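Local coordinates for receptor-type adenylate cyclase GRESAG 4.1 (Trypanosoma brucei, PDB 1FX2), which catalyses the magnesium-dependent conversion of ATP to 3',5'-cyclic AMP and diphosphate through the class III cyclase domain described here, at residues Arg43-Arg46 and Ser47-Arg51; Leu216-Val219 and Pro220-Phe224; Val176-Thr179 and His180-Met184. All blocks are in the same frame, centred on the assembly; numbering follows the deposited sequence.

All three contacts are local, within one unbroken run of chain: a helix, a turn and a helix start. Contact 3, buried, lies at the subunit interface; contacts 1 and 2, touched by no other chain, are partly buried. Contact 1 buries V45, L48 and I49 and exposes R43, R46 and S47; contact 2 buries V219 and the R222 guanidinium but exposes P220 and S221. All three lean on helix 71-87. Contacts 2 and 3 meet, L216 N lying 2.8 Å from V176 O, a probable hydrogen bond between adjacent strands, whereas contact 1 stands about 10 Å from both between nearest atoms. Contact 1 rests on backbone bonds, contact 2 on a guanidinium packed against valine, contact 3 on a capping hydroxyl.

Contact 1. Residues Arg43-Arg46 and Ser47-Arg51; sequences RMVR and SLIGR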
loop_
_atom_site.group_PDB
_atom_site.type_symbol
_atom_site.label_atom_id
_atom_site.label_comp_id
_atom_site.label_asym_id
_atom_site.label_seq_id
_atom_site.Cartn_x
_atom_site.Cartn_y
_atom_site.Cartn_z
ATOM N N ARG A 43 26.180 18.268 -0.418
ATOM C CA ARG A 43 25.965 19.377 -1.324
ATOM C C ARG A 43 24.813 19.104 -2.293
ATOM O O ARG A 43 23.987 19.968 -2.567
ATOM C CB ARG A 43 27.264 19.633 -2.097
ATOM C CG ARG A 43 28.330 20.230 -1.278
ATOM C CD ARG A 43 29.408 20.725 -2.259
ATOM N NE ARG A 43 30.026 19.635 -3.039
ATOM C CZ ARG A 43 31.080 18.935 -2.605
ATOM N NH1 ARG A 43 31.608 19.203 -1.399
ATOM N NH2 ARG A 43 31.693 18.102 -3.430
ATOM N N MET A 44 24.739 17.858 -2.833
ATOM C CA MET A 44 23.643 17.524 -3.764
ATOM C C MET A 44 22.289 17.534 -3.038
ATOM O O MET A 44 21.328 18.079 -3.580
ATOM C CB MET A 44 23.890 16.197 -4.434
ATOM C CG MET A 44 25.064 16.275 -5.435
ATOM S SD MET A 44 25.199 14.772 -6.444
ATOM C CE MET A 44 25.969 13.660 -5.164
ATOM N N VAL A 45 22.226 16.924 -1.850
ATOM C CA VAL A 45 20.921 16.919 -1.124
ATOM C C VAL A 45 20.503 18.376 -0.831
ATOM O O VAL A 45 19.355 18.718 -1.034
ATOM C CB VAL A 45 21.015 16.028 0.172
ATOM C CG1 VAL A 45 19.730 16.182 0.948
ATOM C CG2 VAL A 45 21.273 14.530 -0.228
ATOM N N ARG A 46 21.445 19.216 -0.373
ATOM C CA ARG A 46 21.081 20.576 -0.017
ATOM C C ARG A 46 20.708 21.373 -1.208
ATOM O O ARG A 46 19.760 22.212 -1.093
ATOM C CB ARG A 46 22.161 21.194 0.822
ATOM C CG ARG A 46 22.217 20.605 2.186
ATOM C CD ARG A 46 23.374 21.098 3.050
ATOM N NE ARG A 46 23.209 20.648 4.382
ATOM C CZ ARG A 46 24.183 20.377 5.212
ATOM N NH1 ARG A 46 25.491 20.445 4.815
ATOM N NH2 ARG A 46 23.873 20.260 6.456
ATOM N N SER A 47 21.315 21.126 -2.369
ATOM C CA SER A 47 20.903 21.808 -3.579
ATOM C C SER A 47 19.444 21.485 -3.895
ATOM O O SER A 47 18.653 22.381 -4.342
ATOM C CB SER A 47 21.774 21.362 -4.733
ATOM O OG SER A 47 21.357 21.953 -5.905
ATOM N N LEU A 48 19.073 20.208 -3.733
ATOM C CA LEU A 48 17.699 19.807 -3.972
ATOM C C LEU A 48 16.726 20.378 -2.946
ATOM O O LEU A 48 15.546 20.663 -3.325
ATOM C CB LEU A 48 17.633 18.244 -3.995
ATOM C CG LEU A 48 18.437 17.696 -5.164
ATOM C CD1 LEU A 48 18.379 16.163 -5.084
ATOM C CD2 LEU A 48 17.906 18.187 -6.541
ATOM N N ILE A 49 17.125 20.423 -1.669
ATOM C CA ILE A 49 16.251 20.993 -0.632
ATOM C C ILE A 49 15.900 22.433 -1.052
ATOM O O ILE A 49 14.741 22.809 -1.057
ATOM C CB ILE A 49 16.940 20.967 0.737
ATOM C CG1 ILE A 49 16.995 19.515 1.261
ATOM C CG2 ILE A 49 16.150 21.815 1.831
ATOM C CD1 ILE A 49 17.847 19.399 2.480
ATOM N N GLY A 50 16.872 23.153 -1.564
ATOM C CA GLY A 50 16.553 24.526 -2.004
ATOM C C GLY A 50 15.732 24.570 -3.274
ATOM O O GLY A 50 14.735 25.313 -3.336
ATOM N N ARG A 51 16.017 23.724 -4.259
ATOM C CA ARG A 51 15.320 23.689 -5.513
ATOM C C ARG A 51 13.808 23.428 -5.313
ATOM O O ARG A 51 12.934 23.906 -6.063
ATOM C CB ARG A 51 15.883 22.601 -6.409
ATOM C CG ARG A 51 14.967 22.333 -7.580
ATOM C CD ARG A 51 15.691 22.416 -8.860
ATOM N NE ARG A 51 16.768 21.455 -8.841
ATOM C CZ ARG A 51 17.604 21.256 -9.848
ATOM N NH1 ARG A 51 17.477 21.978 -10.964
ATOM N NH2 ARG A 51 18.530 20.310 -9.752
#
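V45 and I49 meet one turn apart along helix 34-51, in a contact of the plain alpha-helical kind that runs through the last turns of this helix of the cyclase catalytic domain. Its basis is a run of four successive i to i+4 backbone hydrogen bonds: S47 N to R43 O (2.9 Å), L48 N to M44 O, I49 N to V45 O (2.9 Å) and G50 N to R46 O. The bond of I49 arrives in the plane of the V45 carbonyl, while the donors of the other three are tilted by roughly 25° from theirs.

One side-chain pair reinforces this frame. With V45 CG1 anti to its own backbone nitrogen (chi1 174°), that methyl points along the helix to the end of I49, and V45 CG1 lies 4.0 Å from I49 CD1. The branch of L48 is close as well, its CG standing 3.3 Å from M44 O. R46, extended from CG to NE, lies along strands 55-60 and 63-68, and its NH2 forms a salt bridge with E56, tying the helix to strand 55-60.

V45 and I49 thus belong to the inward side: V45 packs on F64 and I66 of strand 63-68 and on L81 and F85 of helix 71-87, I49 on I66, and M44 reaches F85, so the helix is seated against both the sheet and helix 71-87.

Contact 2. Residues Leu216-Val219 and Pro220-Phe224; sequences LNTV and PSRNF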
loop_
_atom_site.group_PDB
_atom_site.type_symbol
_atom_site.label_atom_id
_atom_site.label_comp_id
_atom_site.label_asym_id
_atom_site.label_seq_id
_atom_site.Cartn_x
_atom_site.Cartn_y
_atom_site.Cartn_z
ATOM N N LEU A 216 8.607 4.161 -4.821
ATOM C CA LEU A 216 8.622 5.189 -5.901
ATOM C C LEU A 216 9.646 4.793 -6.887
ATOM O O LEU A 216 10.863 4.768 -6.548
ATOM C CB LEU A 216 8.934 6.591 -5.260
ATOM C CG LEU A 216 9.116 7.716 -6.294
ATOM C CD1 LEU A 216 7.691 8.099 -6.781
ATOM C CD2 LEU A 216 9.634 8.922 -5.546
ATOM N N ASN A 217 9.272 4.632 -8.154
ATOM C CA ASN A 217 10.244 4.178 -9.128
ATOM C C ASN A 217 10.873 5.468 -9.656
ATOM O O ASN A 217 10.179 6.336 -10.173
ATOM C CB ASN A 217 9.507 3.352 -10.186
ATOM C CG ASN A 217 8.939 2.056 -9.602
ATOM O OD1 ASN A 217 7.708 1.704 -9.731
ATOM N ND2 ASN A 217 9.762 1.368 -8.894
ATOM N N THR A 218 12.188 5.577 -9.536
ATOM C CA THR A 218 12.974 6.797 -9.852
ATOM C C THR A 218 13.840 6.450 -11.075
ATOM O O THR A 218 13.536 6.818 -12.217
ATOM C CB THR A 218 13.822 7.303 -8.609
ATOM O OG1 THR A 218 14.785 6.332 -8.183
ATOM C CG2 THR A 218 12.887 7.532 -7.407
ATOM N N VAL A 219 14.980 5.816 -10.803
ATOM C CA VAL A 219 15.851 5.304 -11.888
ATOM C C VAL A 219 15.085 4.156 -12.541
ATOM O O VAL A 219 14.753 3.089 -11.985
ATOM C CB VAL A 219 17.098 4.852 -11.303
ATOM C CG1 VAL A 219 17.973 4.197 -12.374
ATOM C CG2 VAL A 219 17.784 6.037 -10.729
ATOM N N PRO A 220 14.796 4.314 -13.816
ATOM C CA PRO A 220 14.033 3.251 -14.469
ATOM C C PRO A 220 14.729 1.827 -14.515
ATOM O O PRO A 220 15.913 1.764 -14.742
ATOM C CB PRO A 220 13.808 3.829 -15.899
ATOM C CG PRO A 220 14.147 5.326 -15.758
ATOM C CD PRO A 220 15.201 5.406 -14.733
ATOM N N SER A 221 13.989 0.756 -14.252
ATOM C CA SER A 221 14.431 -0.645 -14.213
ATOM C C SER A 221 15.328 -1.065 -13.017
ATOM O O SER A 221 15.879 -2.145 -12.989
ATOM C CB SER A 221 15.178 -1.061 -15.456
ATOM O OG SER A 221 14.407 -0.598 -16.556
ATOM N N ARG A 222 15.474 -0.158 -12.065
ATOM C CA ARG A 222 16.205 -0.531 -10.904
ATOM C C ARG A 222 15.304 -1.426 -10.047
ATOM O O ARG A 222 14.131 -1.044 -9.735
ATOM C CB ARG A 222 16.527 0.796 -10.169
ATOM C CG ARG A 222 17.418 0.629 -9.016
ATOM C CD ARG A 222 17.687 2.018 -8.333
ATOM N NE ARG A 222 18.880 2.714 -8.862
ATOM C CZ ARG A 222 19.297 3.842 -8.333
ATOM N NH1 ARG A 222 18.657 4.417 -7.316
ATOM N NH2 ARG A 222 20.462 4.393 -8.763
ATOM N N ASN A 223 15.826 -2.582 -9.626
ATOM C CA ASN A 223 15.145 -3.540 -8.771
ATOM C C ASN A 223 15.899 -3.803 -7.479
ATOM O O ASN A 223 17.115 -3.468 -7.364
ATOM C CB ASN A 223 14.892 -4.833 -9.570
ATOM C CG ASN A 223 13.846 -4.600 -10.637
ATOM O OD1 ASN A 223 12.748 -4.056 -10.350
ATOM N ND2 ASN A 223 14.197 -4.866 -11.866
ATOM N N PHE A 224 15.189 -4.352 -6.483
ATOM C CA PHE A 224 15.723 -4.471 -5.167
ATOM C C PHE A 224 15.398 -5.817 -4.544
ATOM O O PHE A 224 14.493 -6.538 -4.931
ATOM C CB PHE A 224 14.999 -3.392 -4.261
ATOM C CG PHE A 224 15.073 -2.016 -4.800
ATOM C CD1 PHE A 224 16.231 -1.258 -4.616
ATOM C CD2 PHE A 224 14.044 -1.501 -5.605
ATOM C CE1 PHE A 224 16.359 -0.002 -5.218
ATOM C CE2 PHE A 224 14.192 -0.278 -6.173
ATOM C CZ PHE A 224 15.354 0.484 -5.978
HETATM O O HOH W 1 12.504 0.982 -9.370
#
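V219 and R222 close a type II beta turn in the loop that follows strand 211-216. Among the polar interactions, the turn bond from R222 N to V219 O is weak at 3.3 Å, though fairly straight. S221, third in the turn, takes the positive phi (72°) that this type requires. A water adds a second link across the loop: it accepts from N217 ND2 at 2.8 Å and donates to R222 O at 2.6 Å.

The van der Waals contacts centre on V219. Its CG2 sits over the middle of one face of the R222 guanidinium, 3.6 Å from CZ, because the arginine chain bends at chi3 (-91°) and swings the flat group beneath the methyl. An apolar touch joins V219 CG1 to P220 CD at 3.8 Å, the two side chains crossing at about a right angle.

The guanidinium is gripped from outside the loop: NH2 bonds to L128 O and to a dithiothreitol, probably from the crystallisation liquor, whose pocket R222 helps to form; NH1 bonds to G174 O and Q82 OE1, and W129 gives a cation-pi contact. V219 also packs on L83 and L86 of helix 71-87 and on L128 of helix 122-128, while T218 touches V176 of strand 176-179.

Contact 3. Residues Val176-Thr179 and His180-Met184; sequences VLMT and HAAYM
T179 is the N-cap of helix 180-184, the short helix into which strand 176-179 turns directly, and its bond to A182 is a textbook case of a hydroxyl serving the first turn of a helix. The two elements meet almost at right angles, their short axes 83° apart, and T179 both ends the strand and caps the helix. T179 OG1 accepts from A182 N at 3.1 Å with an N-H...O angle of 159°. The torsion that allows this places T179 OG1 between the backbone nitrogen and the carbonyl carbon (chi1 57°), turned over the first turn and 3.8 Å from A181 CB.

The carbonyl of the same residue opens the regular helical bonding. Y183 N approaches T179 O in the carbonyl plane at 3.1 Å, and the bond is close to straight. A182 CB lies 3.6 Å from T179 O, and also stands 4.3 Å from M178 CB, an apolar touch between strand and helix. Contacts made by the tip of M178 are doubtful, since that residue was modelled in two conformers.

The helix start lies at the subunit interface. H180 NE2 bonds to H87 NE2 of the second subunit, whose ring also meets Y183 edge to face, and L83 and S126 of that subunit pack on H180 and M184. Within the chain, T179 OG1 has a second partner in H139 ND1 on strand 134-141.

In this buried contact, then, one hydroxyl has both a helix-end amide, A182 N, and an imidazole nitrogen, H139 ND1, as partners. The H180 to H87 bond requires that one NE2 donate while the other accepts, so the protonation states of the two rings are probably coupled.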
loop_
_atom_site.group_PDB
_atom_site.type_symbol
_atom_site.label_atom_id
_atom_site.label_comp_id
_atom_site.label_asym_id
_atom_site.label_seq_id
_atom_site.Cartn_x
_atom_site.Cartn_y
_atom_site.Cartn_z
ATOM N N VAL A 176 13.279 4.259 -2.741
ATOM C CA VAL A 176 12.473 5.293 -2.078
ATOM C C VAL A 176 11.123 4.673 -1.755
ATOM O O VAL A 176 10.425 4.151 -2.641
ATOM C CB VAL A 176 12.218 6.504 -3.035
ATOM C CG1 VAL A 176 11.294 7.553 -2.319
ATOM C CG2 VAL A 176 13.613 7.163 -3.407
ATOM N N LEU A 177 10.793 4.633 -0.450
ATOM C CA LEU A 177 9.481 4.143 -0.015
ATOM C C LEU A 177 8.630 5.285 0.476
ATOM O O LEU A 177 9.129 6.237 1.120
ATOM C CB LEU A 177 9.668 3.200 1.189
ATOM C CG LEU A 177 10.479 1.927 0.825
ATOM C CD1 LEU A 177 10.581 1.020 2.124
ATOM C CD2 LEU A 177 9.905 1.116 -0.346
ATOM N N MET A 178 7.351 5.211 0.158
ATOM C CA MET A 178 6.377 6.190 0.624
ATOM C C MET A 178 5.263 5.414 1.320
ATOM O O MET A 178 4.829 4.348 0.825
ATOM C CB MET A 178 5.743 6.956 -0.563
ATOM C CG MET A 178 6.668 7.711 -1.573
ATOM S SD MET A 178 5.692 8.175 -3.090
ATOM C CE MET A 178 4.397 8.297 -2.331
ATOM N N THR A 179 4.744 5.943 2.410
ATOM C CA THR A 179 3.576 5.272 2.999
ATOM C C THR A 179 2.365 5.568 2.123
ATOM O O THR A 179 2.351 6.516 1.322
ATOM C CB THR A 179 3.269 5.862 4.416
ATOM O OG1 THR A 179 3.078 7.294 4.233
ATOM C CG2 THR A 179 4.489 5.630 5.351
ATOM N N HIS A 180 1.315 4.809 2.326
ATOM C CA HIS A 180 0.094 5.134 1.605
ATOM C C HIS A 180 -0.384 6.518 1.957
ATOM O O HIS A 180 -0.964 7.175 1.119
ATOM C CB HIS A 180 -0.978 4.071 1.943
ATOM C CG HIS A 180 -2.254 4.255 1.173
ATOM N ND1 HIS A 180 -3.387 4.848 1.675
ATOM C CD2 HIS A 180 -2.516 3.939 -0.117
ATOM C CE1 HIS A 180 -4.305 4.889 0.712
ATOM N NE2 HIS A 180 -3.795 4.340 -0.373
ATOM N N ALA A 181 -0.212 6.981 3.190
ATOM C CA ALA A 181 -0.607 8.309 3.549
ATOM C C ALA A 181 0.004 9.359 2.714
ATOM O O ALA A 181 -0.643 10.261 2.207
ATOM C CB ALA A 181 -0.358 8.572 5.062
ATOM N N ALA A 182 1.343 9.194 2.447
ATOM C CA ALA A 182 1.972 10.172 1.595
ATOM C C ALA A 182 1.442 10.055 0.164
ATOM O O ALA A 182 1.247 11.070 -0.508
ATOM C CB ALA A 182 3.500 9.931 1.592
ATOM N N TYR A 183 1.296 8.846 -0.353
ATOM C CA TYR A 183 0.835 8.641 -1.736
ATOM C C TYR A 183 -0.526 9.274 -1.919
ATOM O O TYR A 183 -0.695 10.044 -2.880
ATOM C CB TYR A 183 0.777 7.151 -2.037
ATOM C CG TYR A 183 0.380 6.856 -3.472
ATOM C CD1 TYR A 183 1.252 7.234 -4.494
ATOM C CD2 TYR A 183 -0.787 6.197 -3.808
ATOM C CE1 TYR A 183 0.936 6.980 -5.831
ATOM C CE2 TYR A 183 -1.085 5.915 -5.164
ATOM C CZ TYR A 183 -0.220 6.323 -6.146
ATOM O OH TYR A 183 -0.547 6.074 -7.503
ATOM N N MET A 184 -1.472 9.102 -0.970
ATOM C CA MET A 184 -2.780 9.667 -1.188
ATOM C C MET A 184 -2.851 11.141 -0.775
ATOM O O MET A 184 -3.913 11.771 -1.028
ATOM C CB MET A 184 -3.943 8.621 -0.753
ATOM C CG MET A 184 -4.410 7.514 -2.012
ATOM S SD MET A 184 -4.831 8.066 -3.225
ATOM C CE MET A 184 -6.310 8.897 -2.622
#